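Long-range contacts in protein-glutamine gamma-glutamyltransferase 2 (Pagrus major, PDB 1G0D), which probably catalyses calcium-dependent cross-linking of proteins, joining peptide-bound glutamine to lysine or other primary amines, and probably binds GTP: residues P292-A297 with F331-E336; K421-K426 with D435-Y440. All coordinates share one frame; numbering follows the deposited sequence.

Contact 1: P292-A297 with F331-E336; sequences PITNFA and FHCWVE
Ile293 lays CG1 over one face of the Trp334 indole, 3.3 Å from the centroid of the five-membered ring and 27° off its normal, which meets the geometry of a CH-pi contact, although the overlap is modelled very tightly and its exact distance is doubtful. Trp334 carries CG between its own backbone N and carbonyl carbon, and the indole reaches from there across to the neighbouring strand. Its six-membered part meets Asn295, with Asn295 CB 3.4 Å from Trp334 CZ3. The Asn295 amide plane is turned 60° from the indole, with ND2 at the ring's edge, in its plane; ND2 bonds to Ser298 OG, while Trp334 NE1 donates to Tyr440 OH. The other branch of Ile293, CG2, rests 3.7 Å from Glu336 CD, in a carboxylate paired with Arg291.

The opposite face of the sheet carries Thr294, Phe296, Phe331 and Cys333. Thr294 CG2 lies 3.7 Å from Phe331 CD2, and Phe296 CD1 approaches Phe331 CB at 3.5 Å. Trp273, on helix 272-286, touches both Phe331 and Cys333 on this face.

Between the two layers the backbones pair antiparallel, with two bonds each at Ile293-Trp334 and Asn295-His332. Trp334 N reaches Ile293 O at 2.9 Å with a nearly straight N-H...O angle of 170°; Asn295 N meets His332 O at 2.7 Å. This pairing fixes the backbone of His332, whose NE2 bonds to Asp355 OD2 and whose ring lies beside Cys272. The arrangement is the sheet-borne histidine of a Cys-His-Asp catalytic triad in the papain-like transglutaminase core.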
ATOM      1  N   PRO A 292      -1.056  -3.380  -3.658  1.00 12.87           N
ATOM      2  CA  PRO A 292      -1.056  -3.489  -2.199  1.00 14.07           C
ATOM      3  C   PRO A 292      -1.648  -4.796  -1.735  1.00 15.28           C
ATOM      4  O   PRO A 292      -2.789  -5.108  -2.102  1.00 18.35           O
ATOM      5  CB  PRO A 292      -1.919  -2.316  -1.749  1.00 10.75           C
ATOM      6  CG  PRO A 292      -1.927  -1.411  -2.921  1.00 12.98           C
ATOM      7  CD  PRO A 292      -1.956  -2.311  -4.102  1.00 12.05           C
ATOM      8  N   ILE A 293      -0.885  -5.573  -0.956  1.00 16.19           N
ATOM      9  CA  ILE A 293      -1.453  -6.808  -0.431  1.00 14.87           C
ATOM     10  C   ILE A 293      -1.681  -6.702   1.090  1.00 13.27           C
ATOM     11  O   ILE A 293      -0.893  -6.066   1.788  1.00 12.15           O
ATOM     12  CB  ILE A 293      -0.628  -8.079  -0.785  1.00 12.06           C
ATOM     13  CG1 ILE A 293       0.333  -8.340   0.282  1.00 10.12           C
ATOM     14  CG2 ILE A 293       0.030  -8.043  -2.149  1.00  7.05           C
ATOM     15  CD1 ILE A 293      -0.028  -9.664   0.780  1.00 23.38           C
ATOM     16  N   THR A 294      -2.786  -7.282   1.580  1.00 12.47           N
ATOM     17  CA  THR A 294      -3.134  -7.254   3.014  1.00 10.32           C
ATOM     18  C   THR A 294      -3.103  -8.642   3.644  1.00 10.33           C
ATOM     19  O   THR A 294      -3.629  -9.595   3.091  1.00 14.31           O
ATOM     20  CB  THR A 294      -4.546  -6.669   3.241  1.00  7.83           C
ATOM     21  OG1 THR A 294      -4.597  -5.338   2.739  1.00 16.01           O
ATOM     22  CG2 THR A 294      -4.849  -6.564   4.672  1.00 10.43           C
ATOM     23  N   ASN A 295      -2.505  -8.757   4.822  1.00  9.81           N
ATOM     24  CA  ASN A 295      -2.397 -10.037   5.509  1.00  5.53           C
ATOM     25  C   ASN A 295      -3.277 -10.015   6.724  1.00  6.89           C
ATOM     26  O   ASN A 295      -3.195  -9.067   7.502  1.00 11.90           O
ATOM     27  CB  ASN A 295      -0.966 -10.217   5.963  1.00  9.92           C
ATOM     28  CG  ASN A 295      -0.707 -11.578   6.523  1.00 15.06           C
ATOM     29  OD1 ASN A 295      -1.352 -12.547   6.130  1.00 18.83           O
ATOM     30  ND2 ASN A 295       0.247 -11.672   7.452  1.00 16.33           N
ATOM     31  N   PHE A 296      -4.129 -11.007   6.918  1.00  5.68           N
ATOM     32  CA  PHE A 296      -4.951 -10.983   8.127  1.00 11.29           C
ATOM     33  C   PHE A 296      -4.296 -11.913   9.160  1.00 13.36           C
ATOM     34  O   PHE A 296      -3.773 -12.960   8.805  1.00 14.30           O
ATOM     35  CB  PHE A 296      -6.385 -11.364   7.787  1.00 11.49           C
ATOM     36  CG  PHE A 296      -7.112 -10.283   7.000  1.00 13.34           C
ATOM     37  CD1 PHE A 296      -7.695  -9.196   7.653  1.00  9.60           C
ATOM     38  CD2 PHE A 296      -7.202 -10.346   5.611  1.00 12.61           C
ATOM     39  CE1 PHE A 296      -8.355  -8.176   6.935  1.00  8.23           C
ATOM     40  CE2 PHE A 296      -7.865  -9.322   4.879  1.00 11.26           C
ATOM     41  CZ  PHE A 296      -8.439  -8.243   5.549  1.00  7.70           C
ATOM     42  N   ALA A 297      -4.300 -11.513  10.435  1.00 16.28           N
ATOM     43  CA  ALA A 297      -3.624 -12.273  11.494  1.00 13.55           C
ATOM     44  C   ALA A 297      -2.124 -12.213  11.115  1.00 15.15           C
ATOM     45  O   ALA A 297      -1.489 -13.198  10.715  1.00 12.48           O
ATOM     46  CB  ALA A 297      -4.144 -13.732  11.548  1.00 12.66           C
ATOM     47  N   PHE A 331      -4.601  -7.159  10.953  1.00 17.26           N
ATOM     48  CA  PHE A 331      -4.211  -7.227   9.544  1.00 15.65           C
ATOM     49  C   PHE A 331      -2.982  -6.370   9.406  1.00 13.46           C
ATOM     50  O   PHE A 331      -2.634  -5.608  10.294  1.00 15.18           O
ATOM     51  CB  PHE A 331      -5.328  -6.736   8.589  1.00 15.43           C
ATOM     52  CG  PHE A 331      -5.497  -5.236   8.547  1.00 16.96           C
ATOM     53  CD1 PHE A 331      -6.449  -4.596   9.351  1.00 16.13           C
ATOM     54  CD2 PHE A 331      -4.683  -4.457   7.743  1.00 13.46           C
ATOM     55  CE1 PHE A 331      -6.580  -3.197   9.360  1.00 14.66           C
ATOM     56  CE2 PHE A 331      -4.806  -3.045   7.743  1.00 14.90           C
ATOM     57  CZ  PHE A 331      -5.756  -2.416   8.554  1.00 13.51           C
ATOM     58  N   HIS A 332      -2.293  -6.529   8.302  1.00 12.68           N
ATOM     59  CA  HIS A 332      -1.113  -5.739   8.055  1.00  9.37           C
ATOM     60  C   HIS A 332      -0.935  -5.723   6.565  1.00  8.66           C
ATOM     61  O   HIS A 332      -1.078  -6.753   5.909  1.00 10.45           O
ATOM     62  CB  HIS A 332       0.118  -6.362   8.695  1.00  9.24           C
ATOM     63  CG  HIS A 332       1.393  -5.690   8.296  1.00 10.53           C
ATOM     64  ND1 HIS A 332       1.541  -4.318   8.313  1.00 12.55           N
ATOM     65  CD2 HIS A 332       2.592  -6.197   7.911  1.00  9.12           C
ATOM     66  CE1 HIS A 332       2.780  -4.006   7.960  1.00 12.56           C
ATOM     67  NE2 HIS A 332       3.438  -5.127   7.715  1.00 10.07           N
ATOM     68  N   CYS A 333      -0.593  -4.559   6.044  1.00  9.98           N
ATOM     69  CA  CYS A 333      -0.410  -4.356   4.633  1.00  9.87           C
ATOM     70  C   CYS A 333       1.030  -4.117   4.153  1.00 10.40           C
ATOM     71  O   CYS A 333       1.871  -3.559   4.861  1.00 12.99           O
ATOM     72  CB  CYS A 333      -1.238  -3.153   4.202  1.00  9.14           C
ATOM     73  SG  CYS A 333      -2.956  -3.192   4.591  1.00 16.34           S
ATOM     74  N   TRP A 334       1.301  -4.558   2.934  1.00 10.60           N
ATOM     75  CA  TRP A 334       2.574  -4.305   2.287  1.00  9.52           C
ATOM     76  C   TRP A 334       2.303  -4.213   0.777  1.00 11.56           C
ATOM     77  O   TRP A 334       1.168  -4.091   0.323  1.00  9.23           O
ATOM     78  CB  TRP A 334       3.654  -5.360   2.625  1.00  5.34           C
ATOM     79  CG  TRP A 334       3.352  -6.770   2.258  1.00 11.05           C
ATOM     80  CD1 TRP A 334       3.519  -7.356   1.034  1.00  9.94           C
ATOM     81  CD2 TRP A 334       2.855  -7.804   3.132  1.00 12.36           C
ATOM     82  NE1 TRP A 334       3.154  -8.690   1.091  1.00 10.47           N
ATOM     83  CE2 TRP A 334       2.743  -8.985   2.364  1.00  9.02           C
ATOM     84  CE3 TRP A 334       2.494  -7.841   4.485  1.00 15.97           C
ATOM     85  CZ2 TRP A 334       2.287 -10.186   2.908  1.00  9.22           C
ATOM     86  CZ3 TRP A 334       2.038  -9.047   5.025  1.00 13.34           C
ATOM     87  CH2 TRP A 334       1.940 -10.201   4.231  1.00 10.20           C
ATOM     88  N   VAL A 335       3.346  -4.296  -0.009  1.00 13.77           N
ATOM     89  CA  VAL A 335       3.175  -4.150  -1.426  1.00 10.48           C
ATOM     90  C   VAL A 335       3.967  -5.222  -2.155  1.00 11.58           C
ATOM     91  O   VAL A 335       4.973  -5.687  -1.654  1.00 12.78           O
ATOM     92  CB  VAL A 335       3.623  -2.719  -1.736  1.00 13.18           C
ATOM     93  CG1 VAL A 335       4.788  -2.657  -2.683  1.00  2.79           C
ATOM     94  CG2 VAL A 335       2.460  -1.953  -2.147  1.00 11.01           C
ATOM     95  N   GLU A 336       3.477  -5.662  -3.309  1.00 14.86           N
ATOM     96  CA  GLU A 336       4.169  -6.660  -4.131  1.00 11.54           C
ATOM     97  C   GLU A 336       4.578  -5.931  -5.420  1.00 12.21           C
ATOM     98  O   GLU A 336       3.738  -5.250  -6.015  1.00 12.79           O
ATOM     99  CB  GLU A 336       3.213  -7.789  -4.490  1.00  9.94           C
ATOM    100  CG  GLU A 336       3.573  -9.149  -3.930  1.00  7.17           C
ATOM    101  CD  GLU A 336       2.448 -10.133  -4.100  1.00 13.51           C
ATOM    102  OE1 GLU A 336       1.750 -10.103  -5.136  1.00 16.81           O
ATOM    103  OE2 GLU A 336       2.236 -10.944  -3.191  1.00 16.77           O
TER

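Contact 2: K421-K426 with D435-Y440. With SO4 (sulfate ion), chain B.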
ATOM      1  N   LYS A 421      -3.867 -15.207   7.195  1.00 21.51           N
ATOM      2  CA  LYS A 421      -5.122 -15.799   6.860  1.00 22.93           C
ATOM      3  C   LYS A 421      -5.711 -15.561   5.499  1.00 22.38           C
ATOM      4  O   LYS A 421      -5.814 -16.501   4.727  1.00 28.89           O
ATOM      5  CB  LYS A 421      -6.145 -15.481   7.939  1.00 25.32           C
ATOM      6  CG  LYS A 421      -6.848 -16.719   8.455  1.00 34.50           C
ATOM      7  CD  LYS A 421      -6.195 -17.252   9.719  1.00 39.35           C
ATOM      8  CE  LYS A 421      -6.658 -16.470  10.930  1.00 42.72           C
ATOM      9  NZ  LYS A 421      -6.445 -17.231  12.177  1.00 41.22           N
ATOM     10  N   ASN A 422      -6.119 -14.358   5.155  1.00 16.26           N
ATOM     11  CA  ASN A 422      -6.718 -14.275   3.836  1.00 15.17           C
ATOM     12  C   ASN A 422      -6.003 -13.243   3.033  1.00 15.46           C
ATOM     13  O   ASN A 422      -6.575 -12.243   2.646  1.00 16.79           O
ATOM     14  CB  ASN A 422      -8.211 -13.938   3.952  1.00 14.16           C
ATOM     15  CG  ASN A 422      -9.056 -15.129   4.466  1.00 16.80           C
ATOM     16  OD1 ASN A 422      -8.863 -16.263   4.049  1.00 20.00           O
ATOM     17  ND2 ASN A 422      -9.996 -14.860   5.377  1.00 19.80           N
ATOM     18  N   ILE A 423      -4.726 -13.484   2.814  1.00 12.08           N
ATOM     19  CA  ILE A 423      -3.916 -12.558   2.050  1.00 13.51           C
ATOM     20  C   ILE A 423      -4.785 -12.096   0.877  1.00 14.88           C
ATOM     21  O   ILE A 423      -5.276 -12.895   0.100  1.00 18.02           O
ATOM     22  CB  ILE A 423      -2.649 -13.274   1.595  1.00 11.29           C
ATOM     23  CG1 ILE A 423      -2.373 -14.425   2.571  1.00  8.98           C
ATOM     24  CG2 ILE A 423      -1.497 -12.310   1.528  1.00  6.19           C
ATOM     25  CD1 ILE A 423      -1.044 -14.353   3.276  1.00 11.36           C
ATOM     26  N   SER A 424      -4.988 -10.791   0.776  1.00 14.48           N
ATOM     27  CA  SER A 424      -5.862 -10.228  -0.233  1.00  8.89           C
ATOM     28  C   SER A 424      -5.225  -9.120  -1.037  1.00 11.74           C
ATOM     29  O   SER A 424      -4.361  -8.404  -0.538  1.00  6.47           O
ATOM     30  CB  SER A 424      -7.092  -9.645   0.457  1.00  9.09           C
ATOM     31  OG  SER A 424      -7.886 -10.661   1.037  1.00 11.91           O
ATOM     32  N   THR A 425      -5.673  -8.990  -2.285  1.00 11.29           N
ATOM     33  CA  THR A 425      -5.236  -7.925  -3.162  1.00 11.16           C
ATOM     34  C   THR A 425      -6.433  -7.673  -4.069  1.00 13.79           C
ATOM     35  O   THR A 425      -7.306  -8.529  -4.196  1.00 17.72           O
ATOM     36  CB  THR A 425      -3.995  -8.302  -3.979  1.00 12.14           C
ATOM     37  OG1 THR A 425      -3.442  -7.115  -4.548  1.00 18.90           O
ATOM     38  CG2 THR A 425      -4.335  -9.250  -5.123  1.00 11.04           C
ATOM     39  N   LYS A 426      -6.506  -6.496  -4.677  1.00 20.34           N
ATOM     40  CA  LYS A 426      -7.634  -6.197  -5.568  1.00 20.45           C
ATOM     41  C   LYS A 426      -7.589  -7.014  -6.865  1.00 20.47           C
ATOM     42  O   LYS A 426      -6.529  -7.309  -7.418  1.00 17.36           O
ATOM     43  CB  LYS A 426      -7.687  -4.693  -5.922  1.00 17.62           C
ATOM     44  CG  LYS A 426      -8.818  -4.295  -6.894  1.00 10.95           C
ATOM     45  CD  LYS A 426      -8.815  -2.812  -7.222  1.00 14.36           C
ATOM     46  CE  LYS A 426      -9.591  -2.504  -8.502  1.00 12.06           C
ATOM     47  NZ  LYS A 426      -9.147  -3.380  -9.621  1.00 15.58           N
ATOM     48  N   ASP A 435      -8.225 -13.654  -3.251  1.00 13.17           N
ATOM     49  CA  ASP A 435      -7.452 -14.307  -2.202  1.00 15.14           C
ATOM     50  C   ASP A 435      -6.153 -14.860  -2.781  1.00 12.86           C
ATOM     51  O   ASP A 435      -6.131 -15.813  -3.532  1.00 18.23           O
ATOM     52  CB  ASP A 435      -8.260 -15.402  -1.526  1.00 13.19           C
ATOM     53  CG  ASP A 435      -7.538 -15.997  -0.340  1.00 16.94           C
ATOM     54  OD1 ASP A 435      -6.368 -16.394  -0.517  1.00 21.76           O
ATOM     55  OD2 ASP A 435      -8.122 -16.063   0.762  1.00 19.34           O
ATOM     56  N   VAL A 436      -5.065 -14.254  -2.368  1.00 12.81           N
ATOM     57  CA  VAL A 436      -3.747 -14.549  -2.865  1.00 10.38           C
ATOM     58  C   VAL A 436      -2.911 -15.429  -1.899  1.00 11.02           C
ATOM     59  O   VAL A 436      -1.728 -15.667  -2.097  1.00 10.39           O
ATOM     60  CB  VAL A 436      -3.154 -13.135  -3.207  1.00  8.30           C
ATOM     61  CG1 VAL A 436      -2.038 -12.792  -2.381  1.00  5.25           C
ATOM     62  CG2 VAL A 436      -2.844 -13.053  -4.635  1.00  9.19           C
ATOM     63  N   THR A 437      -3.566 -15.997  -0.891  1.00 15.62           N
ATOM     64  CA  THR A 437      -2.862 -16.792   0.123  1.00 16.76           C
ATOM     65  C   THR A 437      -1.987 -17.899  -0.414  1.00 17.72           C
ATOM     66  O   THR A 437      -0.810 -18.024  -0.057  1.00 19.97           O
ATOM     67  CB  THR A 437      -3.857 -17.391   1.179  1.00 20.06           C
ATOM     68  OG1 THR A 437      -4.866 -16.422   1.509  1.00 21.94           O
ATOM     69  CG2 THR A 437      -3.119 -17.770   2.470  1.00 15.12           C
ATOM     70  N   LEU A 438      -2.536 -18.718  -1.289  1.00 19.32           N
ATOM     71  CA  LEU A 438      -1.729 -19.797  -1.814  1.00 16.03           C
ATOM     72  C   LEU A 438      -0.422 -19.373  -2.541  1.00 15.02           C
ATOM     73  O   LEU A 438       0.438 -20.206  -2.753  1.00 15.88           O
ATOM     74  CB  LEU A 438      -2.600 -20.674  -2.700  1.00 14.99           C
ATOM     75  CG  LEU A 438      -1.824 -21.904  -3.139  1.00 22.71           C
ATOM     76  CD1 LEU A 438      -1.681 -22.869  -2.002  1.00 20.60           C
ATOM     77  CD2 LEU A 438      -2.549 -22.561  -4.264  1.00 29.37           C
ATOM     78  N   HIS A 439      -0.263 -18.101  -2.927  1.00 15.92           N
ATOM     79  CA  HIS A 439       0.981 -17.653  -3.590  1.00 13.94           C
ATOM     80  C   HIS A 439       2.040 -17.654  -2.496  1.00 16.91           C
ATOM     81  O   HIS A 439       3.249 -17.722  -2.755  1.00 12.07           O
ATOM     82  CB  HIS A 439       0.950 -16.187  -4.033  1.00 16.23           C
ATOM     83  CG  HIS A 439      -0.044 -15.851  -5.088  1.00 20.86           C
ATOM     84  ND1 HIS A 439      -0.880 -16.780  -5.668  1.00 21.16           N
ATOM     85  CD2 HIS A 439      -0.330 -14.663  -5.677  1.00 25.51           C
ATOM     86  CE1 HIS A 439      -1.648 -16.181  -6.566  1.00 20.28           C
ATOM     87  NE2 HIS A 439      -1.332 -14.899  -6.596  1.00 25.86           N
ATOM     88  N   TYR A 440       1.560 -17.470  -1.268  1.00 19.10           N
ATOM     89  CA  TYR A 440       2.436 -17.386  -0.116  1.00 19.15           C
ATOM     90  C   TYR A 440       2.625 -18.661   0.602  1.00 21.26           C
ATOM     91  O   TYR A 440       3.723 -18.926   1.067  1.00 24.90           O
ATOM     92  CB  TYR A 440       1.938 -16.350   0.879  1.00 12.07           C
ATOM     93  CG  TYR A 440       2.200 -14.955   0.401  1.00 14.20           C
ATOM     94  CD1 TYR A 440       1.232 -14.243  -0.304  1.00 15.33           C
ATOM     95  CD2 TYR A 440       3.415 -14.338   0.661  1.00 16.55           C
ATOM     96  CE1 TYR A 440       1.467 -12.952  -0.729  1.00 14.82           C
ATOM     97  CE2 TYR A 440       3.669 -13.044   0.241  1.00 17.78           C
ATOM     98  CZ  TYR A 440       2.690 -12.353  -0.450  1.00 17.88           C
ATOM     99  OH  TYR A 440       2.934 -11.051  -0.822  1.00 22.62           O
TER
HETATM  100  S   SO4 B 696      -0.805 -13.264 -10.156  1.00 45.50           S
HETATM  101  O1  SO4 B 696       0.204 -13.778  -9.359  1.00 41.06           O
HETATM  102  O2  SO4 B 696      -0.230 -12.305 -11.021  1.00 37.14           O
HETATM  103  O3  SO4 B 696      -1.140 -14.360 -10.947  1.00 41.68           O
HETATM  104  O4  SO4 B 696      -1.922 -12.869  -9.343  1.00 34.50           O
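The backbones of 421-426 and 435-440 are joined by a hydrogen bond, Val436 N to Ile423 O at 2.8 Å with an N-H...O angle of 155°. Ser424 and Asp435 alongside form an antiparallel non-hydrogen-bonded pair, after which the chain leaves the strand for a short, weakly bonded helix at about 437-440. Asp435 OD1 shapes that exit: it accepts from Thr437 N at 2.9 Å, an Asx turn, and also from Thr437 OG1, which comes in on the syn side. An alanine in place of Asp435 would probably leave both Thr437 donors without this acceptor and the turn into the helix less firmly held.

Ile423 supplies the apolar half. It crosses Thr437 at about a right angle, Ile423 CG1 lying 3.4 Å from Thr437 CG2, while the Ile423 CG2 methyl comes obliquely to the Tyr440 ring, 3.8 Å from Tyr440 CE1. The same methyl lies 4.0 Å from Val436 CG1, which sits in plane at the Tyr440 ring edge. From the helix, His439 NE2 makes a weak bond to a sulfate, probably from the crystallisation liquor, also bound by Arg291 and Trp351.

The chemistry is therefore divided: one carboxylate oxygen gripped by two donors directs the turn, and a buried isoleucine packs against Thr437, Val436 and Tyr440.

How the contacts relate
Contact 1 closes before contact 2 opens along the chain, yet their centres lie only 9 Å apart. Strand 290-298, at one end of the antiparallel sheet that also holds 329-339, 350-355 and 368-372, joins them: 331-336 pairs along one side, and 421-426 bonds to its backbone too, Phe296 O lying 2.8 Å from Lys421 N and Thr294 bonding to Ser424. Thr425 OG1 adds a bond to Pro292 O. Tyr440 also bonds weakly through OH to Glu336 OE2, and Ile293 packs on Ile423. The catalytic histidine strand is thus tied, through shared neighbours, to a segment bordering Glu434, a probable calcium ligand.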